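Side-chain contacts in glyoxalase-related enzyme (Fulvimarina pelagi, PDB 3BQX), which is of unknown function but belongs to the vicinal oxygen chelate (VOC) superfamily, which includes glyoxalases, bleomycin resistance proteins and certain dioxygenases: residues 128-131 against 137-140; 78-83 against 107-112; 27-32 against 119-124; 21-26 against 39-44; 55-58 against 62-65. One frame throughout, in Å; residues are numbered along the deposited sequence.

In the fold
The chain builds two four-stranded mixed sheets with the same strand order, as expected of the VOC fold. Interaction 4 joins helix 16-26 to strand 38-42 of the first sheet. Interaction 3, about 6 Å from it between centres, brings residues 27-32 to strand 120-125 of the second; along the chain the segments of the two alternate. Interaction 5 follows at helix 53-60. Interaction 2 uses strand 109-114, the neighbour of 120-125, and interaction 1 closes the C-terminal hairpin. Interactions 1 and 5 lie on opposite sides of the chain's centre, their own centres about 35 Å apart. All five touch the second subunit, which ties the core packing to the dimer.

Interaction 1. Residues 128-131 against 137-140; sequences VWPI and VTFA
Trp129 and Phe139 make the main aromatic contact, in which the phenyl ring leans across the indole rather than stacking on it. Phe139 CD1 sits 3.3 Å from Trp129 CZ2, above one indole face and displaced toward the rim, and the two planes meet at 65°. Over the same face, Phe139 CA makes a CH-pi contact with the five-membered ring, its distance from the centroid being 4.1 Å.

Aliphatic contacts add to this. Val137 CG1 lies at the edge of the indole, 3.9 Å from Trp129 CE3. Separately, the methyl of Ala140 packs on Pro130 CD at 3.8 Å.

Among the polar links, Thr138 N donates to Pro130 O at 3.2 Å, almost along the C=O axis. Two waters add to it. One accepts from Trp129 NE1 in the plane of the ring and donates to Ala140 O; the other joins Pro130 O to Thr138 OG1, a hydroxyl placed between backbone N and carbonyl carbon (chi1 55°).

In the second subunit, Phe40 meets Trp129 edge-to-face and Gln42 bonds to Phe139 N. The antiparallel, non-hydrogen-bonded pair Ile131-Val137 belongs to a short C-terminal beta-hairpin; the contacts of 128-130 with 138-140 continue its two arms, at the dimer interface.

Interaction 2. Residues 78-83 against 107-112; sequences RAETEV and GGLRGY
Glu80 lays its aliphatic part across Leu109 at about a right angle. Glu80 CG approaches Leu109 CD2 to 3.3 Å, a tight fit, and stands 3.7 Å from Leu109 CB. The same methyl, CD2, also meets Val83, at 4.1 Å from its CB, roughly at right angles to the approach of Glu80. Val83 CG2 faces the backbone, 4.0 Å from Leu109 O. With CG anti to the backbone N (chi1 -160°) and the chain extended beyond it, Glu80 carries its carboxylate past the leucine. There a water donates to Glu80 OE2 at 3.0 Å and, weakly, to Gly108 O.

The backbone behind these groups is set by a turn: Glu82 N bonds back to Ala79 O at 2.9 Å, leading the chain into helix 83-92. On the outer side of this turn, Thr81 OG1 donates locally to the anti lone pair of Glu82 OE2. Opposite, Gly107 and Gly108 both have positive phi as the chain turns into its strand.

Farther along that strand, Arg110 points away from the contact to form salt bridges with Asp102 and with Asp59 of the second subunit. Leu109 and Val83 both rest on Ala101 of strand 96-102. The contact therefore covers the start of strand 109-114, between strands 96-102 and 120-125, with the entrance to helix 83-92.

Interaction 3. Residues 27-32 against 119-124; sequences FGWAPV and HIWEIA
An aromatic cluster of Phe27, Trp29 and Trp121, buried near the middle of the chain, joins the loop after helix 16-26 to strand 120-125. Trp121 offers one face to both partners. Phe27 stands over it edge-to-face: its CE1 lies above the centre of the indole, 3.8 Å from Trp121 CD2, and its CZ is 3.7 Å from Trp121 CE3. The planes make 63°. Toward the far rim of the same face comes Trp29 in an offset edge-to-face pair, where Trp29 CH2 meets Trp121 CH2 at 3.7 Å with the planes 70° apart. Phe27 CB in turn covers the centre of the Trp29 indole, so the two loop rings brace each other.

Strand 120-125 lies in the sheet between 71-76 and 109-114, a central position in this VOC-type fold, and Trp121 and Ile123 project from the side of the strand that faces the helices. The chain of Ile123, with chi1 -57° and chi2 -55°, folds so that CD1 touches Phe27 CZ at 3.9 Å, while Leu86, Met87 and Leu90 of helix 83-92 pack around it. Trp121 is fixed in rotation by a hydrogen bond from NE1 to Tyr23 OH, and Val6 of the second subunit packs on its ring.

Interaction 4. Residues 21-26 against 39-44; sequences RFYGEG and IFYQMN
Tyr23 and Tyr41 meet at a single point, the phenol end of one against the stem of the other. Tyr41 CZ packs on Tyr23 CB at 3.7 Å, and the hydroxyl O of Tyr41 lies over the same methylene at 3.4 Å as a van der Waals contact. The side chains cross at about a right angle and the ring planes at 51°, with centroids 5.8 Å apart, an oblique pairing with little ring overlap.

Both tyrosines place CG anti to the carbonyl carbon, Tyr23 with chi1 -68°. Its CB faces the strand, but the ring then swings off, so that the phenol leaves the contact altogether. The Tyr23 hydroxyl bonds instead to Asp115 OD2, which, together with its link to Trp121, would fix the ring's tilt. Phe22 helps from the opposite side of the ring plane to Tyr41: its CD2 stands 3.5 Å above the centre of the Tyr23 ring.

Beyond Tyr41, Gln42 bends at chi2 (64°) and its NE2 points nearly straight at Met43 O, 3.3 Å away, with the acceptor lying in the amide plane. Gln42 NE2 also bonds to Val137 O of the second subunit. Met43, a selenomethionine, packs on Trp29.

At the end of helix 16-26 a pi-type turn lets Arg21 O accept from both Glu25 N and Gly26 N. Through Tyr23 and Tyr41 the last turn of this helix packs on strand 38-42, which runs between strands 47-52 and 33-34 of the first sheet.

Interaction 5. Residues 55-58 against 62-65; sequences NLQE and VAVT
Gln57 reaches across from its helix to the returning chain at Val62, Ala63 and Val64. Its CB begins the contact against Val64 CB at 4.1 Å. With CG anti to the backbone N (chi1 -177°) and the chain extended beyond it, the side chain leaves the helix and runs out alongside the loop. CG passes close to two backbone atoms, 3.3 Å from Val62 O and 3.4 Å from Val64 N. Next, CD lies 3.6 Å from Val64 N. At the tip, NE2 touches Ala63 at CA (3.2 Å) and at CB (3.7 Å), and it stands 2.8 Å from Val64 N. Both of these nitrogens are donors, so the pair as modelled is not a hydrogen bond, and so close an approach makes the modelled orientation of the amide doubtful.

Val64 completes the contact on the inner side. Its CB points toward the helix, CG2 rests 4.0 Å from Gln57 CA, and CG1 just reaches Leu56 CD2. Thr65 turns away, and its hydroxyl bonds to Arg67 N.

These residues fold the chain back along helix 53-60 as it heads for strand 71-76. The second subunit lies beside them, with Ile120 of that chain on Val64, Leu98 on Val62 and Ser70 on Leu56, which places the helix and its return loop against the partner's strands 96-102 and 120-125.

Interaction 1. Residues 128-131 against 137-140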
# COMPACT_ATOMS: atom_id res chain seq x y z
N VAL A 128 17.33 -11.76 2.88
CA VAL A 128 17.19 -12.48 1.62
C VAL A 128 16.74 -11.59 0.47
O VAL A 128 17.09 -11.85 -0.68
CB VAL A 128 16.20 -13.66 1.78
CG1 VAL A 128 16.10 -14.44 0.48
CG2 VAL A 128 16.65 -14.57 2.91
N TRP A 129 15.97 -10.55 0.77
CA TRP A 129 15.48 -9.63 -0.26
C TRP A 129 16.37 -8.39 -0.38
O TRP A 129 16.47 -7.59 0.55
CB TRP A 129 14.05 -9.18 0.06
CG TRP A 129 13.03 -10.27 0.06
CD1 TRP A 129 13.24 -11.62 0.10
CD2 TRP A 129 11.60 -10.09 0.09
NE1 TRP A 129 12.04 -12.29 0.16
CE2 TRP A 129 11.02 -11.38 0.15
CE3 TRP A 129 10.77 -8.97 0.07
CZ2 TRP A 129 9.64 -11.57 0.20
CZ3 TRP A 129 9.39 -9.16 0.11
CH2 TRP A 129 8.84 -10.45 0.17
N PRO A 130 17.04 -8.23 -1.53
CA PRO A 130 17.92 -7.08 -1.75
C PRO A 130 17.23 -5.72 -1.67
O PRO A 130 16.10 -5.55 -2.15
CB PRO A 130 18.49 -7.35 -3.14
CG PRO A 130 18.47 -8.84 -3.24
CD PRO A 130 17.13 -9.19 -2.64
N ILE A 131 17.91 -4.75 -1.06
CA ILE A 131 17.41 -3.38 -0.95
C ILE A 131 18.40 -2.52 -1.73
O ILE A 131 19.57 -2.40 -1.34
CB ILE A 131 17.37 -2.90 0.52
CG1 ILE A 131 16.49 -3.83 1.36
CG2 ILE A 131 16.84 -1.48 0.58
CD1 ILE A 131 16.42 -3.44 2.83
N VAL A 137 13.05 -2.60 -3.31
CA VAL A 137 13.14 -3.92 -2.70
C VAL A 137 12.71 -4.96 -3.73
O VAL A 137 11.69 -4.79 -4.41
CB VAL A 137 12.23 -4.02 -1.45
CG1 VAL A 137 12.23 -5.44 -0.91
CG2 VAL A 137 12.70 -3.04 -0.38
N THR A 138 13.48 -6.03 -3.86
CA THR A 138 13.14 -7.07 -4.81
C THR A 138 13.09 -8.43 -4.15
O THR A 138 13.95 -8.78 -3.34
CB THR A 138 14.16 -7.11 -5.97
OG1 THR A 138 15.48 -7.27 -5.43
CG2 THR A 138 14.11 -5.83 -6.78
N PHE A 139 12.05 -9.19 -4.48
CA PHE A 139 11.90 -10.53 -3.94
C PHE A 139 13.04 -11.40 -4.45
O PHE A 139 13.45 -11.28 -5.61
CB PHE A 139 10.58 -11.15 -4.38
CG PHE A 139 10.44 -12.60 -4.00
CD1 PHE A 139 9.93 -12.96 -2.77
CD2 PHE A 139 10.89 -13.60 -4.86
CE1 PHE A 139 9.85 -14.30 -2.39
CE2 PHE A 139 10.82 -14.95 -4.49
CZ PHE A 139 10.30 -15.29 -3.25
N ALA A 140 13.52 -12.29 -3.59
CA ALA A 140 14.58 -13.23 -3.94
C ALA A 140 14.29 -14.50 -3.15
O ALA A 140 13.84 -14.43 -2.01
CB ALA A 140 15.95 -12.67 -3.57
O HOH W 1 12.24 -15.25 0.13
O HOH W 2 16.56 -4.56 -5.15

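Interaction 2. Residues 78-83 against 107-112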
# COMPACT_ATOMS: atom_id res chain seq x y z
N ARG A 78 18.28 -2.35 6.89
CA ARG A 78 19.53 -2.96 6.44
C ARG A 78 20.31 -3.79 7.46
O ARG A 78 21.33 -4.40 7.11
CB ARG A 78 20.44 -1.89 5.84
CG ARG A 78 19.86 -1.22 4.59
CD ARG A 78 20.85 -0.24 3.98
NE ARG A 78 20.30 0.48 2.84
CZ ARG A 78 20.07 -0.05 1.64
NH1 ARG A 78 20.35 -1.33 1.41
NH2 ARG A 78 19.56 0.69 0.67
N ALA A 79 19.85 -3.84 8.70
CA ALA A 79 20.53 -4.62 9.73
C ALA A 79 19.56 -4.98 10.85
O ALA A 79 18.68 -4.19 11.18
CB ALA A 79 21.72 -3.84 10.29
N GLU A 80 19.73 -6.16 11.44
CA GLU A 80 18.84 -6.60 12.51
C GLU A 80 18.78 -5.63 13.67
O GLU A 80 17.75 -5.51 14.33
CB GLU A 80 19.26 -7.98 13.02
CG GLU A 80 18.16 -8.72 13.76
CD GLU A 80 18.55 -10.13 14.15
OE1 GLU A 80 19.05 -10.87 13.27
OE2 GLU A 80 18.36 -10.50 15.32
N THR A 81 19.89 -4.94 13.92
CA THR A 81 19.97 -3.99 15.02
C THR A 81 19.14 -2.73 14.81
O THR A 81 19.04 -1.90 15.71
CB THR A 81 21.42 -3.54 15.28
OG1 THR A 81 21.96 -2.96 14.08
CG2 THR A 81 22.28 -4.72 15.70
N GLU A 82 18.56 -2.58 13.63
CA GLU A 82 17.76 -1.40 13.33
C GLU A 82 16.28 -1.56 13.62
O GLU A 82 15.56 -0.57 13.78
CB GLU A 82 17.93 -1.00 11.87
CG GLU A 82 19.35 -0.65 11.52
CD GLU A 82 19.95 0.27 12.56
OE1 GLU A 82 19.60 1.47 12.57
OE2 GLU A 82 20.76 -0.22 13.37
N VAL A 83 15.82 -2.80 13.68
CA VAL A 83 14.41 -3.06 13.92
C VAL A 83 13.88 -2.48 15.22
O VAL A 83 12.98 -1.65 15.22
CB VAL A 83 14.11 -4.57 13.88
CG1 VAL A 83 12.62 -4.81 14.12
CG2 VAL A 83 14.52 -5.15 12.53
N GLY A 107 12.42 -16.63 8.94
CA GLY A 107 13.70 -16.08 9.36
C GLY A 107 13.75 -14.57 9.48
O GLY A 107 12.80 -13.87 9.11
N GLY A 108 14.87 -14.07 9.98
CA GLY A 108 15.03 -12.63 10.14
C GLY A 108 14.47 -12.15 11.46
O GLY A 108 14.42 -12.89 12.44
N LEU A 109 14.02 -10.89 11.48
CA LEU A 109 13.45 -10.30 12.69
C LEU A 109 12.41 -9.27 12.27
O LEU A 109 12.67 -8.45 11.39
CB LEU A 109 14.56 -9.62 13.51
CG LEU A 109 14.13 -8.95 14.82
CD1 LEU A 109 13.68 -10.01 15.81
CD2 LEU A 109 15.30 -8.16 15.39
N ARG A 110 11.24 -9.30 12.89
CA ARG A 110 10.21 -8.33 12.55
C ARG A 110 9.20 -8.10 13.66
O ARG A 110 8.90 -8.99 14.46
CB ARG A 110 9.47 -8.76 11.27
CG ARG A 110 8.64 -10.04 11.38
CD ARG A 110 7.23 -9.78 11.91
NE ARG A 110 6.51 -11.03 12.12
CZ ARG A 110 6.75 -11.87 13.13
NH1 ARG A 110 7.69 -11.58 14.02
NH2 ARG A 110 6.06 -12.99 13.24
N GLY A 111 8.69 -6.87 13.71
CA GLY A 111 7.69 -6.49 14.69
C GLY A 111 6.62 -5.66 14.00
O GLY A 111 6.74 -5.36 12.81
N TYR A 112 5.57 -5.29 14.73
CA TYR A 112 4.49 -4.51 14.16
C TYR A 112 4.11 -3.30 15.02
O TYR A 112 4.07 -3.40 16.25
CB TYR A 112 3.24 -5.37 13.97
CG TYR A 112 3.31 -6.37 12.83
CD1 TYR A 112 3.00 -5.99 11.52
CD2 TYR A 112 3.64 -7.71 13.06
CE1 TYR A 112 3.00 -6.92 10.48
CE2 TYR A 112 3.64 -8.64 12.03
CZ TYR A 112 3.32 -8.24 10.74
OH TYR A 112 3.27 -9.16 9.72
O HOH W 3 16.64 -12.89 15.02

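Interaction 3. Residues 27-32 against 119-124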
# COMPACT_ATOMS: atom_id res chain seq x y z
N PHE A 27 9.12 7.96 11.60
CA PHE A 27 9.90 7.41 10.50
C PHE A 27 11.02 8.32 10.01
O PHE A 27 11.98 7.85 9.39
CB PHE A 27 8.99 7.08 9.30
CG PHE A 27 8.46 5.67 9.30
CD1 PHE A 27 7.10 5.43 9.36
CD2 PHE A 27 9.33 4.59 9.19
CE1 PHE A 27 6.60 4.13 9.32
CE2 PHE A 27 8.85 3.28 9.15
CZ PHE A 27 7.48 3.05 9.21
N GLY A 28 10.90 9.62 10.28
CA GLY A 28 11.91 10.56 9.84
C GLY A 28 11.70 10.97 8.39
O GLY A 28 12.64 11.41 7.72
N TRP A 29 10.47 10.83 7.91
CA TRP A 29 10.16 11.19 6.53
C TRP A 29 9.68 12.62 6.40
O TRP A 29 9.10 13.19 7.33
CB TRP A 29 9.09 10.23 5.97
CG TRP A 29 9.51 8.80 6.03
CD1 TRP A 29 10.77 8.31 6.20
CD2 TRP A 29 8.66 7.64 5.89
NE1 TRP A 29 10.77 6.94 6.17
CE2 TRP A 29 9.49 6.50 5.98
CE3 TRP A 29 7.28 7.47 5.69
CZ2 TRP A 29 8.99 5.20 5.88
CZ3 TRP A 29 6.78 6.17 5.59
CH2 TRP A 29 7.64 5.06 5.69
N ALA A 30 9.93 13.22 5.24
CA ALA A 30 9.53 14.59 5.00
C ALA A 30 8.57 14.63 3.82
O ALA A 30 8.75 13.93 2.83
CB ALA A 30 10.75 15.46 4.72
N PRO A 31 7.52 15.45 3.93
CA PRO A 31 6.54 15.54 2.84
C PRO A 31 7.09 16.27 1.62
O PRO A 31 7.99 17.10 1.73
CB PRO A 31 5.39 16.32 3.47
CG PRO A 31 5.52 16.02 4.94
CD PRO A 31 7.00 16.11 5.14
N VAL A 32 6.54 15.94 0.45
CA VAL A 32 6.90 16.61 -0.79
C VAL A 32 5.74 17.58 -1.08
O VAL A 32 5.90 18.57 -1.79
CB VAL A 32 7.10 15.61 -1.96
CG1 VAL A 32 5.81 14.86 -2.24
CG2 VAL A 32 7.56 16.34 -3.20
N HIS A 119 -3.39 2.04 10.89
CA HIS A 119 -2.76 1.36 9.75
C HIS A 119 -1.52 0.63 10.24
O HIS A 119 -0.62 1.23 10.81
CB HIS A 119 -2.42 2.36 8.66
CG HIS A 119 -3.61 3.08 8.12
ND1 HIS A 119 -4.65 2.44 7.49
CD2 HIS A 119 -3.94 4.39 8.16
CE1 HIS A 119 -5.57 3.32 7.16
NE2 HIS A 119 -5.17 4.51 7.55
N ILE A 120 -1.49 -0.67 9.99
CA ILE A 120 -0.40 -1.53 10.43
C ILE A 120 0.90 -1.47 9.64
O ILE A 120 0.91 -1.60 8.41
CB ILE A 120 -0.87 -3.00 10.46
CG1 ILE A 120 -2.08 -3.14 11.39
CG2 ILE A 120 0.27 -3.90 10.91
CD1 ILE A 120 -2.72 -4.51 11.35
N TRP A 121 2.00 -1.28 10.37
CA TRP A 121 3.31 -1.25 9.76
C TRP A 121 4.16 -2.38 10.31
O TRP A 121 4.19 -2.62 11.53
CB TRP A 121 4.05 0.06 10.06
CG TRP A 121 3.64 1.19 9.19
CD1 TRP A 121 2.63 2.07 9.42
CD2 TRP A 121 4.20 1.53 7.92
NE1 TRP A 121 2.52 2.96 8.37
CE2 TRP A 121 3.48 2.64 7.44
CE3 TRP A 121 5.25 1.01 7.15
CZ2 TRP A 121 3.77 3.25 6.21
CZ3 TRP A 121 5.53 1.62 5.92
CH2 TRP A 121 4.79 2.72 5.47
N GLU A 122 4.83 -3.10 9.43
CA GLU A 122 5.74 -4.15 9.85
C GLU A 122 7.13 -3.56 9.70
O GLU A 122 7.44 -2.97 8.66
CB GLU A 122 5.63 -5.39 8.96
CG GLU A 122 6.74 -6.41 9.25
CD GLU A 122 6.67 -7.63 8.36
OE1 GLU A 122 6.06 -7.53 7.27
OE2 GLU A 122 7.24 -8.68 8.73
N ILE A 123 7.95 -3.66 10.74
CA ILE A 123 9.33 -3.19 10.66
C ILE A 123 10.09 -4.50 10.63
O ILE A 123 10.03 -5.29 11.58
CB ILE A 123 9.74 -2.35 11.88
CG1 ILE A 123 8.78 -1.16 12.03
CG2 ILE A 123 11.17 -1.88 11.72
CD1 ILE A 123 8.67 -0.28 10.79
N ALA A 124 10.79 -4.75 9.53
CA ALA A 124 11.47 -6.03 9.38
C ALA A 124 12.87 -6.00 8.83
O ALA A 124 13.26 -5.11 8.08
CB ALA A 124 10.61 -6.94 8.50

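Interaction 4. Residues 21-26 against 39-44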
# COMPACT_ATOMS: atom_id res chain seq x y z
N ARG A 21 3.12 13.69 12.57
CA ARG A 21 4.03 13.43 13.69
C ARG A 21 4.60 12.01 13.59
O ARG A 21 5.80 11.80 13.76
CB ARG A 21 3.29 13.60 15.02
CG ARG A 21 4.16 13.30 16.23
CD ARG A 21 3.30 13.12 17.48
NE ARG A 21 4.09 12.67 18.62
CZ ARG A 21 3.57 12.15 19.73
NH1 ARG A 21 2.25 12.02 19.84
NH2 ARG A 21 4.36 11.76 20.72
N PHE A 22 3.72 11.04 13.33
CA PHE A 22 4.13 9.65 13.20
C PHE A 22 5.12 9.45 12.06
O PHE A 22 6.20 8.89 12.25
CB PHE A 22 2.91 8.75 12.97
CG PHE A 22 3.25 7.29 12.84
CD1 PHE A 22 3.57 6.53 13.96
CD2 PHE A 22 3.27 6.67 11.59
CE1 PHE A 22 3.89 5.18 13.85
CE2 PHE A 22 3.58 5.32 11.46
CZ PHE A 22 3.89 4.57 12.60
N TYR A 23 4.76 9.92 10.87
CA TYR A 23 5.64 9.74 9.72
C TYR A 23 6.87 10.64 9.74
O TYR A 23 7.94 10.24 9.29
CB TYR A 23 4.84 9.91 8.42
CG TYR A 23 3.85 8.78 8.24
CD1 TYR A 23 4.29 7.49 7.95
CD2 TYR A 23 2.50 8.96 8.49
CE1 TYR A 23 3.41 6.41 7.93
CE2 TYR A 23 1.60 7.90 8.48
CZ TYR A 23 2.07 6.62 8.20
OH TYR A 23 1.21 5.55 8.25
N GLY A 24 6.72 11.83 10.31
CA GLY A 24 7.84 12.76 10.38
C GLY A 24 8.80 12.50 11.53
O GLY A 24 10.00 12.31 11.31
N GLU A 25 8.28 12.48 12.76
CA GLU A 25 9.12 12.25 13.93
C GLU A 25 9.40 10.77 14.18
O GLU A 25 10.43 10.41 14.77
CB GLU A 25 8.47 12.86 15.17
CG GLU A 25 8.38 14.38 15.13
CD GLU A 25 7.69 14.96 16.34
OE1 GLU A 25 8.12 14.66 17.47
OE2 GLU A 25 6.72 15.73 16.17
N GLY A 26 8.49 9.91 13.74
CA GLY A 26 8.67 8.48 13.93
C GLY A 26 9.55 7.88 12.86
O GLY A 26 10.62 7.34 13.15
N ILE A 39 -1.36 14.89 2.60
CA ILE A 39 0.10 14.96 2.65
C ILE A 39 0.65 13.87 1.74
O ILE A 39 0.16 12.74 1.76
CB ILE A 39 0.65 14.74 4.07
CG1 ILE A 39 0.17 15.86 5.00
CG2 ILE A 39 2.18 14.69 4.03
CD1 ILE A 39 0.59 15.69 6.44
N PHE A 40 1.63 14.23 0.92
CA PHE A 40 2.28 13.27 0.03
C PHE A 40 3.74 13.12 0.40
O PHE A 40 4.42 14.12 0.67
CB PHE A 40 2.26 13.73 -1.44
CG PHE A 40 0.90 13.74 -2.08
CD1 PHE A 40 0.04 12.66 -1.97
CD2 PHE A 40 0.51 14.82 -2.87
CE1 PHE A 40 -1.20 12.66 -2.62
CE2 PHE A 40 -0.73 14.82 -3.52
CZ PHE A 40 -1.58 13.74 -3.40
N TYR A 41 4.23 11.89 0.42
CA TYR A 41 5.63 11.60 0.70
C TYR A 41 6.16 10.85 -0.52
O TYR A 41 5.52 9.91 -0.99
CB TYR A 41 5.78 10.69 1.92
CG TYR A 41 5.21 11.22 3.22
CD1 TYR A 41 5.99 11.98 4.09
CD2 TYR A 41 3.89 10.96 3.58
CE1 TYR A 41 5.47 12.47 5.29
CE2 TYR A 41 3.36 11.44 4.77
CZ TYR A 41 4.15 12.19 5.62
OH TYR A 41 3.61 12.68 6.78
N GLN A 42 7.31 11.26 -1.05
CA GLN A 42 7.89 10.56 -2.19
C GLN A 42 8.60 9.31 -1.68
O GLN A 42 9.52 9.41 -0.86
CB GLN A 42 8.88 11.45 -2.94
CG GLN A 42 9.49 10.74 -4.16
CD GLN A 42 8.46 10.40 -5.22
OE1 GLN A 42 7.81 11.29 -5.77
NE2 GLN A 42 8.29 9.11 -5.50
N MSE A 43 8.18 8.15 -2.16
CA MSE A 43 8.77 6.89 -1.73
C MSE A 43 9.63 6.24 -2.81
O MSE A 43 9.99 6.88 -3.81
CB MSE A 43 7.66 5.94 -1.29
CG MSE A 43 6.66 6.59 -0.30
SE MSE A 43 7.35 7.18 1.42
CE MSE A 43 7.51 5.44 2.20
N ASN A 44 9.95 4.96 -2.62
CA ASN A 44 10.79 4.19 -3.53
C ASN A 44 10.05 3.67 -4.76
O ASN A 44 9.82 2.47 -4.91
CB ASN A 44 11.43 3.02 -2.77
CG ASN A 44 10.41 2.19 -2.00
OD1 ASN A 44 9.61 2.73 -1.25
ND2 ASN A 44 10.44 0.88 -2.18

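Interaction 5. Residues 55-58 against 62-65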
# COMPACT_ATOMS: atom_id res chain seq x y z
N ASN A 55 -12.56 13.15 2.77
CA ASN A 55 -12.18 13.48 1.41
C ASN A 55 -11.96 12.23 0.56
O ASN A 55 -12.34 12.19 -0.61
CB ASN A 55 -10.92 14.35 1.43
CG ASN A 55 -11.17 15.72 2.04
OD1 ASN A 55 -11.81 16.57 1.44
ND2 ASN A 55 -10.66 15.92 3.25
N LEU A 56 -11.34 11.21 1.15
CA LEU A 56 -11.12 9.97 0.41
C LEU A 56 -12.47 9.35 0.06
O LEU A 56 -12.71 8.97 -1.08
CB LEU A 56 -10.31 8.98 1.26
CG LEU A 56 -10.21 7.55 0.73
CD1 LEU A 56 -9.60 7.51 -0.67
CD2 LEU A 56 -9.38 6.73 1.70
N GLN A 57 -13.36 9.29 1.05
CA GLN A 57 -14.69 8.72 0.86
C GLN A 57 -15.45 9.47 -0.23
O GLN A 57 -16.15 8.88 -1.04
CB GLN A 57 -15.47 8.78 2.17
CG GLN A 57 -16.84 8.15 2.12
CD GLN A 57 -17.55 8.20 3.46
OE1 GLN A 57 -17.92 9.27 3.93
NE2 GLN A 57 -17.73 7.04 4.08
N GLU A 58 -15.30 10.79 -0.22
CA GLU A 58 -15.95 11.66 -1.20
C GLU A 58 -15.47 11.35 -2.62
O GLU A 58 -16.26 11.33 -3.56
CB GLU A 58 -15.66 13.12 -0.87
CG GLU A 58 -16.19 14.12 -1.89
CD GLU A 58 -15.64 15.52 -1.69
OE1 GLU A 58 -16.08 16.45 -2.41
OE2 GLU A 58 -14.76 15.70 -0.82
N VAL A 62 -18.47 6.18 -2.65
CA VAL A 62 -19.22 5.28 -1.79
C VAL A 62 -18.66 5.38 -0.37
O VAL A 62 -17.55 5.87 -0.16
CB VAL A 62 -19.13 3.81 -2.27
CG1 VAL A 62 -19.69 3.69 -3.68
CG2 VAL A 62 -17.69 3.32 -2.22
N ALA A 63 -19.45 4.93 0.59
CA ALA A 63 -19.02 4.96 1.98
C ALA A 63 -17.75 4.15 2.14
O ALA A 63 -17.70 2.97 1.76
CB ALA A 63 -20.12 4.42 2.89
N VAL A 64 -16.72 4.79 2.68
CA VAL A 64 -15.44 4.15 2.92
C VAL A 64 -15.17 4.27 4.42
O VAL A 64 -15.12 5.37 4.96
CB VAL A 64 -14.30 4.84 2.14
CG1 VAL A 64 -12.98 4.17 2.46
CG2 VAL A 64 -14.58 4.77 0.65
N THR A 65 -15.02 3.13 5.08
CA THR A 65 -14.77 3.10 6.51
C THR A 65 -13.55 3.91 6.93
O THR A 65 -12.62 4.10 6.15
CB THR A 65 -14.59 1.65 7.00
OG1 THR A 65 -14.40 1.66 8.42
CG2 THR A 65 -13.39 1.01 6.33